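Local coordinates for 2'-5' RNA Ligase (Thermus thermophilus, PDB 1IUH), which belongs to the LigT-like family of the 2H phosphoesterase clan, a compact alpha/beta fold built round a curled antiparallel sheet, at residues A6-E11 against A158-E163; V18-K23 against P144-G149; R28-V33 against G84-W89; A72-T77 against P129-A134. All coordinates share one frame; numbering follows the deposited sequence.

Contact 1: A6-E11 against A158-E163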
loop_
_atom_site.group_PDB
_atom_site.type_symbol
_atom_site.label_atom_id
_atom_site.label_comp_id
_atom_site.label_asym_id
_atom_site.label_seq_id
_atom_site.Cartn_x
_atom_site.Cartn_y
_atom_site.Cartn_z
ATOM N N ALA A 6 5.494 1.486 -1.398
ATOM C CA ALA A 6 4.294 1.957 -0.770
ATOM C C ALA A 6 4.353 3.432 -0.433
ATOM O O ALA A 6 5.416 4.045 -0.425
ATOM C CB ALA A 6 4.034 1.124 0.550
ATOM N N VAL A 7 3.185 3.980 -0.125
ATOM C CA VAL A 7 3.090 5.352 0.294
ATOM C C VAL A 7 2.708 5.317 1.780
ATOM O O VAL A 7 1.717 4.676 2.148
ATOM C CB VAL A 7 1.983 6.085 -0.455
ATOM C CG1 VAL A 7 1.613 7.411 0.290
ATOM C CG2 VAL A 7 2.398 6.335 -1.803
ATOM N N PHE A 8 3.490 5.967 2.628
ATOM C CA PHE A 8 3.136 6.079 4.039
ATOM C C PHE A 8 2.339 7.372 4.174
ATOM O O PHE A 8 2.348 8.237 3.276
ATOM C CB PHE A 8 4.364 6.004 4.950
ATOM C CG PHE A 8 4.849 4.606 5.123
ATOM C CD1 PHE A 8 5.940 4.132 4.387
ATOM C CD2 PHE A 8 4.117 3.719 5.916
ATOM C CE1 PHE A 8 6.298 2.798 4.421
ATOM C CE2 PHE A 8 4.436 2.403 5.973
ATOM C CZ PHE A 8 5.554 1.917 5.208
ATOM N N LEU A 9 1.650 7.500 5.290
ATOM C CA LEU A 9 0.693 8.553 5.441
ATOM C C LEU A 9 0.961 9.565 6.518
ATOM O O LEU A 9 1.646 9.277 7.512
ATOM C CB LEU A 9 -0.670 7.871 5.639
ATOM C CG LEU A 9 -0.787 6.724 4.625
ATOM C CD1 LEU A 9 -1.755 5.654 5.124
ATOM C CD2 LEU A 9 -1.219 7.231 3.282
ATOM N N PRO A 10 0.422 10.788 6.339
ATOM C CA PRO A 10 0.645 11.820 7.349
ATOM C C PRO A 10 -0.337 11.715 8.527
ATOM O O PRO A 10 -1.373 11.040 8.478
ATOM C CB PRO A 10 0.500 13.105 6.551
ATOM C CG PRO A 10 -0.676 12.785 5.603
ATOM C CD PRO A 10 -0.391 11.309 5.210
ATOM N N GLU A 11 0.021 12.390 9.592
ATOM C CA GLU A 11 -0.780 12.415 10.785
ATOM C C GLU A 11 -2.337 12.514 10.619
ATOM O O GLU A 11 -3.096 11.663 11.116
ATOM C CB GLU A 11 -0.193 13.535 11.668
ATOM C CG GLU A 11 -0.987 13.899 12.893
ATOM C CD GLU A 11 -0.079 14.099 14.101
ATOM O OE1 GLU A 11 0.997 14.743 13.948
ATOM O OE2 GLU A 11 -0.437 13.608 15.211
ATOM N N ALA A 158 8.159 4.807 -0.568
ATOM C CA ALA A 158 9.322 4.062 -0.125
ATOM C C ALA A 158 9.397 2.635 -0.583
ATOM O O ALA A 158 8.385 2.063 -1.019
ATOM C CB ALA A 158 9.367 4.098 1.408
ATOM N N LEU A 159 10.607 2.080 -0.467
ATOM C CA LEU A 159 10.913 0.708 -0.780
ATOM C C LEU A 159 11.044 0.194 0.624
ATOM O O LEU A 159 11.845 0.704 1.395
ATOM C CB LEU A 159 12.248 0.550 -1.481
ATOM C CG LEU A 159 12.641 -0.931 -1.719
ATOM C CD1 LEU A 159 11.548 -1.635 -2.554
ATOM C CD2 LEU A 159 14.001 -1.031 -2.407
ATOM N N VAL A 160 10.252 -0.825 0.935
ATOM C CA VAL A 160 10.144 -1.417 2.256
ATOM C C VAL A 160 10.308 -2.935 2.265
ATOM O O VAL A 160 9.829 -3.641 1.371
ATOM C CB VAL A 160 8.674 -1.158 2.849
ATOM C CG1 VAL A 160 8.601 -1.538 4.357
ATOM C CG2 VAL A 160 8.229 0.256 2.556
ATOM N N ARG A 161 10.965 -3.429 3.301
ATOM C CA ARG A 161 11.094 -4.865 3.478
ATOM C C ARG A 161 10.060 -5.297 4.535
ATOM O O ARG A 161 9.786 -4.583 5.478
ATOM C CB ARG A 161 12.477 -5.238 3.992
ATOM C CG ARG A 161 12.667 -6.767 4.074
ATOM C CD ARG A 161 13.877 -7.127 4.889
ATOM N NE ARG A 161 14.166 -8.559 4.893
ATOM C CZ ARG A 161 15.290 -9.041 5.376
ATOM N NH1 ARG A 161 16.164 -8.181 5.881
ATOM N NH2 ARG A 161 15.566 -10.328 5.284
ATOM N N SER A 162 9.484 -6.464 4.364
ATOM C CA SER A 162 8.523 -6.981 5.314
ATOM C C SER A 162 9.079 -8.315 5.745
ATOM O O SER A 162 9.566 -9.062 4.926
ATOM C CB SER A 162 7.152 -7.222 4.662
ATOM O OG SER A 162 6.192 -7.684 5.615
ATOM N N GLU A 163 9.000 -8.612 7.030
ATOM C CA GLU A 163 9.469 -9.902 7.554
ATOM C C GLU A 163 8.325 -10.470 8.412
ATOM O O GLU A 163 7.786 -9.778 9.285
ATOM C CB GLU A 163 10.731 -9.717 8.425
ATOM C CG GLU A 163 11.981 -9.166 7.703
ATOM C CD GLU A 163 13.205 -9.056 8.642
ATOM O OE1 GLU A 163 13.948 -10.041 8.825
ATOM O OE2 GLU A 163 13.430 -7.992 9.260
#
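A6 and A158 are joined by backbone hydrogen bonds in both directions, which makes them a hydrogen-bonded antiparallel pair. A6 N donates to A158 O at 3.0 Å, and A158 N returns a bond to A6 O at 2.9 Å with an N-H...O angle of 160°. Both methyl groups lie on the same face of the sheet. The short segments nevertheless run at 100° to each other, so the pairing is left behind as the chain of 6-11 turns away toward the helix that begins after P10. The pair belongs to the antiparallel sheet of the LigT-like fold, where strand 2-8, the first of the chain, lies between strands 150-164 and 39-47, and V7 bonds with its backbone to L40 of the latter. The remaining contact is apolar and made by side chains. F8 has CG beside its backbone N and opposite its carbonyl carbon (chi1 -78°), and this swings the ring back toward the partner strand. Its rim meets V160, with F8 CE1 3.7 Å from V160 CG2, and the methyl stands near the ring plane at the edge. A158 CB lies along the same edge, more loosely, at 4.5 Å from F8 CE1. V160 also packs on F4 and Y171.

Contact 2: V18-K23 against P144-G149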
loop_
_atom_site.group_PDB
_atom_site.type_symbol
_atom_site.label_atom_id
_atom_site.label_comp_id
_atom_site.label_asym_id
_atom_site.label_seq_id
_atom_site.Cartn_x
_atom_site.Cartn_y
_atom_site.Cartn_z
ATOM N N VAL A 18 -7.527 5.718 11.909
ATOM C CA VAL A 18 -7.502 5.092 13.203
ATOM C C VAL A 18 -8.856 5.283 13.871
ATOM O O VAL A 18 -9.275 4.472 14.664
ATOM C CB VAL A 18 -6.464 5.690 14.027
ATOM C CG1 VAL A 18 -6.684 5.342 15.443
ATOM C CG2 VAL A 18 -5.147 5.153 13.582
ATOM N N GLU A 19 -9.563 6.353 13.541
ATOM C CA GLU A 19 -10.854 6.533 14.118
ATOM C C GLU A 19 -11.807 5.543 13.425
ATOM O O GLU A 19 -12.761 5.040 14.018
ATOM C CB GLU A 19 -11.262 8.000 13.986
ATOM C CG GLU A 19 -10.441 8.917 15.004
ATOM C CD GLU A 19 -10.343 10.427 14.628
ATOM O OE1 GLU A 19 -11.365 11.116 14.491
ATOM O OE2 GLU A 19 -9.225 10.940 14.476
ATOM N N ALA A 20 -11.514 5.221 12.180
ATOM C CA ALA A 20 -12.303 4.292 11.402
ATOM C C ALA A 20 -12.182 2.931 12.033
ATOM O O ALA A 20 -13.186 2.269 12.281
ATOM C CB ALA A 20 -11.766 4.222 10.026
ATOM N N GLN A 21 -10.939 2.528 12.294
ATOM C CA GLN A 21 -10.646 1.209 12.895
ATOM C C GLN A 21 -11.494 0.959 14.156
ATOM O O GLN A 21 -11.777 -0.180 14.571
ATOM C CB GLN A 21 -9.154 1.090 13.257
ATOM C CG GLN A 21 -8.267 1.014 12.033
ATOM C CD GLN A 21 -6.804 0.964 12.396
ATOM O OE1 GLN A 21 -6.314 1.799 13.174
ATOM N NE2 GLN A 21 -6.084 -0.025 11.843
ATOM N N THR A 22 -11.891 2.071 14.742
ATOM C CA THR A 22 -12.645 2.078 15.950
ATOM C C THR A 22 -13.921 1.260 15.829
ATOM O O THR A 22 -14.311 0.569 16.790
ATOM C CB THR A 22 -12.903 3.562 16.323
ATOM O OG1 THR A 22 -11.833 4.010 17.175
ATOM C CG2 THR A 22 -14.246 3.757 16.972
ATOM N N LYS A 23 -14.545 1.295 14.647
ATOM C CA LYS A 23 -15.824 0.589 14.475
ATOM C C LYS A 23 -15.627 -0.908 14.550
ATOM O O LYS A 23 -16.581 -1.675 14.558
ATOM C CB LYS A 23 -16.475 0.901 13.110
ATOM C CG LYS A 23 -16.083 2.238 12.423
ATOM C CD LYS A 23 -17.192 3.315 12.420
ATOM C CE LYS A 23 -17.096 4.245 13.675
ATOM N NZ LYS A 23 -18.323 5.093 13.947
ATOM N N PRO A 144 -20.886 -0.953 8.720
ATOM C CA PRO A 144 -21.277 -0.029 7.635
ATOM C C PRO A 144 -20.121 0.736 7.023
ATOM O O PRO A 144 -19.038 0.852 7.602
ATOM C CB PRO A 144 -22.257 0.936 8.297
ATOM C CG PRO A 144 -22.837 0.156 9.446
ATOM C CD PRO A 144 -21.608 -0.643 9.970
ATOM N N PRO A 145 -20.338 1.266 5.829
ATOM C CA PRO A 145 -19.308 2.036 5.128
ATOM C C PRO A 145 -18.837 3.225 5.948
ATOM O O PRO A 145 -19.590 3.749 6.750
ATOM C CB PRO A 145 -20.018 2.478 3.860
ATOM C CG PRO A 145 -21.016 1.318 3.599
ATOM C CD PRO A 145 -21.499 0.952 4.970
ATOM N N VAL A 146 -17.580 3.628 5.776
ATOM C CA VAL A 146 -17.064 4.810 6.464
ATOM C C VAL A 146 -16.638 5.810 5.373
ATOM O O VAL A 146 -15.696 5.519 4.606
ATOM C CB VAL A 146 -15.806 4.533 7.345
ATOM C CG1 VAL A 146 -15.213 5.864 7.810
ATOM C CG2 VAL A 146 -16.159 3.722 8.560
ATOM N N LEU A 147 -17.332 6.952 5.281
ATOM C CA LEU A 147 -16.978 7.976 4.289
ATOM C C LEU A 147 -15.940 8.876 4.867
ATOM O O LEU A 147 -16.029 9.247 6.041
ATOM C CB LEU A 147 -18.176 8.803 3.904
ATOM C CG LEU A 147 -19.249 7.864 3.378
ATOM C CD1 LEU A 147 -20.326 8.700 2.639
ATOM C CD2 LEU A 147 -18.605 6.821 2.416
ATOM N N PHE A 148 -14.952 9.248 4.064
ATOM C CA PHE A 148 -13.897 10.101 4.605
ATOM C C PHE A 148 -13.827 11.555 4.118
ATOM O O PHE A 148 -13.779 12.489 4.949
ATOM C CB PHE A 148 -12.537 9.466 4.359
ATOM C CG PHE A 148 -12.372 8.113 4.973
ATOM C CD1 PHE A 148 -12.625 6.972 4.236
ATOM C CD2 PHE A 148 -11.870 7.978 6.275
ATOM C CE1 PHE A 148 -12.370 5.695 4.783
ATOM C CE2 PHE A 148 -11.613 6.705 6.819
ATOM C CZ PHE A 148 -11.864 5.562 6.058
ATOM N N GLY A 149 -13.785 11.719 2.781
ATOM C CA GLY A 149 -13.662 13.027 2.152
ATOM C C GLY A 149 -12.517 13.777 2.796
ATOM O O GLY A 149 -12.714 14.779 3.480
#
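K23 and V146 meet at the outer end of this contact, where a lysine lends its hydrocarbon stem to an apolar patch. The CB of K23 points toward the loop but is still more than 5 Å from V146. One bond on, K23 CG comes to 4.1 Å from V146 CG2, and the next carbon, K23 CD, is at 4.0 Å from the same methyl. The bend at chi2 (-108°) helps lay CD beside that methyl, and the next, at chi3 (91°), carries CE and NZ away, so CG and CD do the packing on V146. The other branch of V146 faces inward: V146 CG1 lies 4.4 Å from A20 CB, and it also stands over one face of the F148 ring, displaced toward the rim. F148 is therefore met by two groups from different directions, since the A20 methyl sits at the ring edge, with A20 CB 4.1 Å from F148 CE2. No hydrogen bond crosses the contact. It joins the last part of helix 11-21 and the residues after it to the irregular link between strands 130-136 and 150-164, which also lies against the sheet, F148 touching L74 and A91 of strands 70-80 and 88-94, and V146 touching W89.

Contact 3: R28-V33 against G84-W89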
loop_
_atom_site.group_PDB
_atom_site.type_symbol
_atom_site.label_atom_id
_atom_site.label_comp_id
_atom_site.label_asym_id
_atom_site.label_seq_id
_atom_site.Cartn_x
_atom_site.Cartn_y
_atom_site.Cartn_z
ATOM N N ARG A 28 -13.675 -9.165 17.878
ATOM C CA ARG A 28 -12.378 -9.839 18.024
ATOM C C ARG A 28 -11.936 -10.625 16.771
ATOM O O ARG A 28 -10.792 -10.993 16.612
ATOM C CB ARG A 28 -12.361 -10.720 19.331
ATOM C CG ARG A 28 -13.341 -11.913 19.396
ATOM C CD ARG A 28 -12.878 -12.947 20.407
ATOM N NE ARG A 28 -13.627 -12.888 21.675
ATOM C CZ ARG A 28 -13.237 -12.199 22.742
ATOM N NH1 ARG A 28 -12.098 -11.503 22.727
ATOM N NH2 ARG A 28 -13.989 -12.189 23.819
ATOM N N GLY A 29 -12.840 -10.865 15.861
ATOM C CA GLY A 29 -12.394 -11.543 14.668
ATOM C C GLY A 29 -11.592 -10.613 13.758
ATOM O O GLY A 29 -10.978 -11.096 12.795
ATOM N N TRP A 30 -11.596 -9.299 14.032
ATOM C CA TRP A 30 -10.868 -8.329 13.207
ATOM C C TRP A 30 -9.519 -7.959 13.748
ATOM O O TRP A 30 -9.375 -7.579 14.917
ATOM C CB TRP A 30 -11.662 -7.064 13.015
ATOM C CG TRP A 30 -12.724 -7.224 12.011
ATOM C CD1 TRP A 30 -14.070 -7.136 12.226
ATOM C CD2 TRP A 30 -12.557 -7.425 10.589
ATOM N NE1 TRP A 30 -14.744 -7.250 11.032
ATOM C CE2 TRP A 30 -13.843 -7.432 10.015
ATOM C CE3 TRP A 30 -11.442 -7.588 9.756
ATOM C CZ2 TRP A 30 -14.053 -7.594 8.651
ATOM C CZ3 TRP A 30 -11.645 -7.742 8.386
ATOM C CH2 TRP A 30 -12.931 -7.746 7.845
ATOM N N LYS A 31 -8.504 -8.077 12.909
ATOM C CA LYS A 31 -7.182 -7.742 13.386
ATOM C C LYS A 31 -6.834 -6.395 12.764
ATOM O O LYS A 31 -6.652 -6.241 11.550
ATOM C CB LYS A 31 -6.236 -8.865 13.001
ATOM C CG LYS A 31 -4.782 -8.537 13.049
ATOM C CD LYS A 31 -4.204 -8.525 14.427
ATOM C CE LYS A 31 -2.677 -8.684 14.295
ATOM N NZ LYS A 31 -1.942 -8.747 15.612
ATOM N N PRO A 32 -6.745 -5.382 13.599
ATOM C CA PRO A 32 -6.437 -4.079 13.048
ATOM C C PRO A 32 -4.944 -3.868 12.809
ATOM O O PRO A 32 -4.077 -4.301 13.605
ATOM C CB PRO A 32 -7.032 -3.125 14.100
ATOM C CG PRO A 32 -6.678 -3.757 15.307
ATOM C CD PRO A 32 -6.894 -5.283 15.046
ATOM N N VAL A 33 -4.685 -3.205 11.679
ATOM C CA VAL A 33 -3.349 -2.865 11.250
ATOM C C VAL A 33 -2.870 -1.753 12.186
ATOM O O VAL A 33 -3.614 -0.831 12.451
ATOM C CB VAL A 33 -3.370 -2.335 9.752
ATOM C CG1 VAL A 33 -2.052 -1.688 9.397
ATOM C CG2 VAL A 33 -3.675 -3.469 8.773
ATOM N N GLY A 84 -19.548 -12.419 0.616
ATOM C CA GLY A 84 -19.127 -13.584 1.387
ATOM C C GLY A 84 -18.179 -13.233 2.535
ATOM O O GLY A 84 -17.964 -12.046 2.822
ATOM N N THR A 85 -17.626 -14.245 3.206
ATOM C CA THR A 85 -16.700 -13.979 4.297
ATOM C C THR A 85 -15.639 -12.997 3.779
ATOM O O THR A 85 -14.991 -13.277 2.758
ATOM C CB THR A 85 -15.948 -15.250 4.742
ATOM O OG1 THR A 85 -16.857 -16.343 4.870
ATOM C CG2 THR A 85 -15.279 -15.025 6.083
ATOM N N PRO A 86 -15.426 -11.847 4.480
ATOM C CA PRO A 86 -14.418 -10.885 4.022
ATOM C C PRO A 86 -13.032 -11.363 4.487
ATOM O O PRO A 86 -12.923 -12.160 5.406
ATOM C CB PRO A 86 -14.857 -9.598 4.697
ATOM C CG PRO A 86 -15.227 -10.082 6.056
ATOM C CD PRO A 86 -15.935 -11.447 5.807
ATOM N N ARG A 87 -11.990 -10.924 3.791
ATOM C CA ARG A 87 -10.606 -11.254 4.114
ATOM C C ARG A 87 -10.027 -9.961 4.687
ATOM O O ARG A 87 -9.322 -9.970 5.697
ATOM C CB ARG A 87 -9.859 -11.612 2.826
ATOM C CG ARG A 87 -8.378 -12.118 2.938
ATOM C CD ARG A 87 -7.606 -12.051 1.492
ATOM N NE ARG A 87 -6.371 -11.207 1.491
ATOM C CZ ARG A 87 -5.641 -10.856 0.425
ATOM N NH1 ARG A 87 -5.990 -11.248 -0.787
ATOM N NH2 ARG A 87 -4.537 -10.135 0.576
ATOM N N VAL A 88 -10.401 -8.839 4.086
ATOM C CA VAL A 88 -9.829 -7.570 4.463
ATOM C C VAL A 88 -10.745 -6.377 4.531
ATOM O O VAL A 88 -11.704 -6.266 3.792
ATOM C CB VAL A 88 -8.671 -7.217 3.457
ATOM C CG1 VAL A 88 -7.990 -5.910 3.827
ATOM C CG2 VAL A 88 -7.645 -8.278 3.489
ATOM N N TRP A 89 -10.428 -5.447 5.405
ATOM C CA TRP A 89 -11.231 -4.249 5.466
ATOM C C TRP A 89 -10.256 -3.124 5.110
ATOM O O TRP A 89 -9.233 -2.973 5.793
ATOM C CB TRP A 89 -11.797 -4.019 6.859
ATOM C CG TRP A 89 -12.719 -2.822 6.884
ATOM C CD1 TRP A 89 -13.643 -2.482 5.928
ATOM C CD2 TRP A 89 -12.884 -1.889 7.943
ATOM N NE1 TRP A 89 -14.374 -1.408 6.338
ATOM C CE2 TRP A 89 -13.933 -1.019 7.573
ATOM C CE3 TRP A 89 -12.250 -1.698 9.183
ATOM C CZ2 TRP A 89 -14.381 0.046 8.409
ATOM C CZ3 TRP A 89 -12.700 -0.628 10.021
ATOM C CH2 TRP A 89 -13.758 0.216 9.617
#
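W30 reaches P86 and W89 from a strand that does not pair with strand 88-94, to which W89 belongs, so a single large side chain carries the whole contact without any hydrogen bond between the segments. In the sheet of this LigT-like fold, strands 30-32 and 88-94 both pair with strand 130-136, one along each edge, and the CA atoms of W30 and W89 stay 8.8 Å apart. The indole bridges that distance with its six-membered ring. W30 CH2 lies 3.7 Å from P86 CG, and the two side chains slant across each other; the proline comes just before R87 and V88, which both face F80 in a classic beta bulge. Farther along, W30 CZ3 passes 4.0 Å from W89 N. W89 takes part through its backbone and CB, not its indole: its CG is anti to the backbone N (chi1 -176°), which sends the ring away from W30 to stack with Y79. Outside the two segments W30 NE1 hydrogen-bonds to P141 O, which would limit the rotation of the indole. Across the indole plane from P86, on the same side as W89 N, W30 CH2 rests 4.0 Å from W89 CB, the two side chains crossing at about a right angle.

Contact 4: A72-T77 against P129-A134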
loop_
_atom_site.group_PDB
_atom_site.type_symbol
_atom_site.label_atom_id
_atom_site.label_comp_id
_atom_site.label_asym_id
_atom_site.label_seq_id
_atom_site.Cartn_x
_atom_site.Cartn_y
_atom_site.Cartn_z
ATOM N N ALA A 72 -4.077 13.451 -2.967
ATOM C CA ALA A 72 -4.885 12.237 -2.937
ATOM C C ALA A 72 -6.064 12.591 -2.017
ATOM O O ALA A 72 -5.991 13.525 -1.177
ATOM C CB ALA A 72 -4.131 11.072 -2.348
ATOM N N ARG A 73 -7.138 11.825 -2.188
ATOM C CA ARG A 73 -8.359 11.970 -1.434
ATOM C C ARG A 73 -8.668 10.570 -0.896
ATOM O O ARG A 73 -8.506 9.554 -1.578
ATOM C CB ARG A 73 -9.429 12.471 -2.375
ATOM C CG ARG A 73 -10.779 12.560 -1.810
ATOM C CD ARG A 73 -11.424 13.919 -2.151
ATOM N NE ARG A 73 -11.879 14.619 -0.932
ATOM C CZ ARG A 73 -11.822 15.943 -0.773
ATOM N NH1 ARG A 73 -11.346 16.705 -1.764
ATOM N NH2 ARG A 73 -12.179 16.504 0.390
ATOM N N LEU A 74 -9.041 10.531 0.372
ATOM C CA LEU A 74 -9.420 9.298 1.047
ATOM C C LEU A 74 -10.912 9.279 0.736
ATOM O O LEU A 74 -11.572 10.306 0.822
ATOM C CB LEU A 74 -9.147 9.454 2.534
ATOM C CG LEU A 74 -8.746 8.237 3.344
ATOM C CD1 LEU A 74 -7.661 7.499 2.663
ATOM C CD2 LEU A 74 -8.297 8.691 4.688
ATOM N N ARG A 75 -11.461 8.145 0.340
ATOM C CA ARG A 75 -12.862 8.197 -0.025
ATOM C C ARG A 75 -13.654 6.898 0.152
ATOM O O ARG A 75 -13.706 6.087 -0.762
ATOM C CB ARG A 75 -12.900 8.675 -1.482
ATOM C CG ARG A 75 -14.216 9.199 -1.954
ATOM C CD ARG A 75 -14.049 9.949 -3.269
ATOM N NE ARG A 75 -15.360 10.209 -3.872
ATOM C CZ ARG A 75 -16.061 9.310 -4.561
ATOM N NH1 ARG A 75 -15.573 8.088 -4.760
ATOM N NH2 ARG A 75 -17.274 9.629 -5.010
ATOM N N GLY A 76 -14.272 6.682 1.310
ATOM C CA GLY A 76 -15.041 5.444 1.490
ATOM C C GLY A 76 -14.251 4.201 1.831
ATOM O O GLY A 76 -13.029 4.184 1.677
ATOM N N THR A 77 -14.936 3.161 2.303
ATOM C CA THR A 77 -14.286 1.890 2.699
ATOM C C THR A 77 -14.786 0.733 1.844
ATOM O O THR A 77 -15.711 0.916 1.079
ATOM C CB THR A 77 -14.662 1.500 4.102
ATOM O OG1 THR A 77 -16.065 1.722 4.233
ATOM C CG2 THR A 77 -13.903 2.253 5.137
ATOM N N PRO A 129 -6.044 1.565 -5.799
ATOM C CA PRO A 129 -5.515 2.274 -4.616
ATOM C C PRO A 129 -6.353 2.059 -3.320
ATOM O O PRO A 129 -7.376 2.732 -3.119
ATOM C CB PRO A 129 -5.459 3.742 -5.075
ATOM C CG PRO A 129 -6.617 3.834 -6.065
ATOM C CD PRO A 129 -6.690 2.461 -6.766
ATOM N N HIS A 130 -5.895 1.115 -2.481
ATOM C CA HIS A 130 -6.537 0.688 -1.216
ATOM C C HIS A 130 -5.557 0.796 -0.003
ATOM O O HIS A 130 -4.353 0.637 -0.188
ATOM C CB HIS A 130 -6.982 -0.801 -1.345
ATOM C CG HIS A 130 -8.077 -1.061 -2.350
ATOM N ND1 HIS A 130 -8.555 -2.332 -2.607
ATOM C CD2 HIS A 130 -8.818 -0.218 -3.123
ATOM C CE1 HIS A 130 -9.540 -2.260 -3.490
ATOM N NE2 HIS A 130 -9.721 -0.991 -3.819
ATOM N N ILE A 131 -6.075 1.052 1.213
ATOM C CA ILE A 131 -5.264 1.122 2.447
ATOM C C ILE A 131 -5.931 0.215 3.464
ATOM O O ILE A 131 -6.996 0.518 4.012
ATOM C CB ILE A 131 -5.184 2.570 3.110
ATOM C CG1 ILE A 131 -4.303 3.507 2.267
ATOM C CG2 ILE A 131 -4.660 2.481 4.573
ATOM C CD1 ILE A 131 -4.680 5.003 2.426
ATOM N N THR A 132 -5.294 -0.913 3.722
ATOM C CA THR A 132 -5.848 -1.858 4.677
ATOM C C THR A 132 -6.012 -1.356 6.100
ATOM O O THR A 132 -5.097 -0.816 6.671
ATOM C CB THR A 132 -5.014 -3.100 4.650
ATOM O OG1 THR A 132 -4.902 -3.466 3.280
ATOM C CG2 THR A 132 -5.684 -4.227 5.347
ATOM N N LEU A 133 -7.200 -1.600 6.649
ATOM C CA LEU A 133 -7.631 -1.212 8.005
ATOM C C LEU A 133 -7.607 -2.340 9.002
ATOM O O LEU A 133 -7.325 -2.141 10.200
ATOM C CB LEU A 133 -9.065 -0.707 7.950
ATOM C CG LEU A 133 -9.232 0.521 7.086
ATOM C CD1 LEU A 133 -10.663 0.691 6.802
ATOM C CD2 LEU A 133 -8.634 1.709 7.794
ATOM N N ALA A 134 -7.939 -3.524 8.512
ATOM C CA ALA A 134 -7.939 -4.690 9.354
ATOM C C ALA A 134 -8.077 -5.934 8.525
ATOM O O ALA A 134 -8.547 -5.892 7.404
ATOM C CB ALA A 134 -9.096 -4.590 10.390
#
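L74 and I131 touch through their last methyl groups, L74 CD1 standing 3.9 Å from I131 CD1 with the side chains crossing almost perpendicularly. Their strands, 70-80 and 130-136, are not neighbours in the antiparallel sheet of the 2H fold; both pair with strand 88-94, which lies between them, and the contact is made over the face of that strand that carries W89, a residue both T77 and L133 touch. L17 of helix 11-21 packs on L74, I131 and L133 alike, so the tight side is an apolar layer between helix and sheet. A second touch closes the far end, where T77 CG2 comes to 4.0 Å from L133 CD1. The rest is looser. R73 and R75 take no part in the contact; R75 is exposed, and their ion pairs with E151 and E94 are long and weak. The run H130-I131-T132 matches the His-x-Thr signature of the clan, with its isoleucine buried in the layer. At the end of the segment L133 and A134 both face W89 as a classic beta bulge. T77 combines both characters: its methyl packs inward, while T77 OG1, set between the backbone N and carbonyl carbon (chi1 44°), is hydrogen-bonded to V146 N of the neighbouring loop.

How the contacts relate
Along the chain, contacts 2, 3 and 4 are nested inside the long loop closed by contact 1, while contacts 3 and 4 cross because their segments alternate. Contact 1 lies nearest the centre of the molecule, about 7 Å from it, its own centre about 15 Å from that of contact 4 and about 21 Å from those of contacts 2 and 3. Contacts 1, 3 and 4 share one sheet, and contact 2 lies beside it, at helix 11-21. Contacts 2 and 4 are close, with centres about 10 Å apart, and Q21 of contact 2 probably hydrogen-bonds V33 O of contact 3 and L133 O of contact 4. W89 and L133 join contacts 3 and 4 by backbone bonding, so contacts 2, 3 and 4 all touch one another.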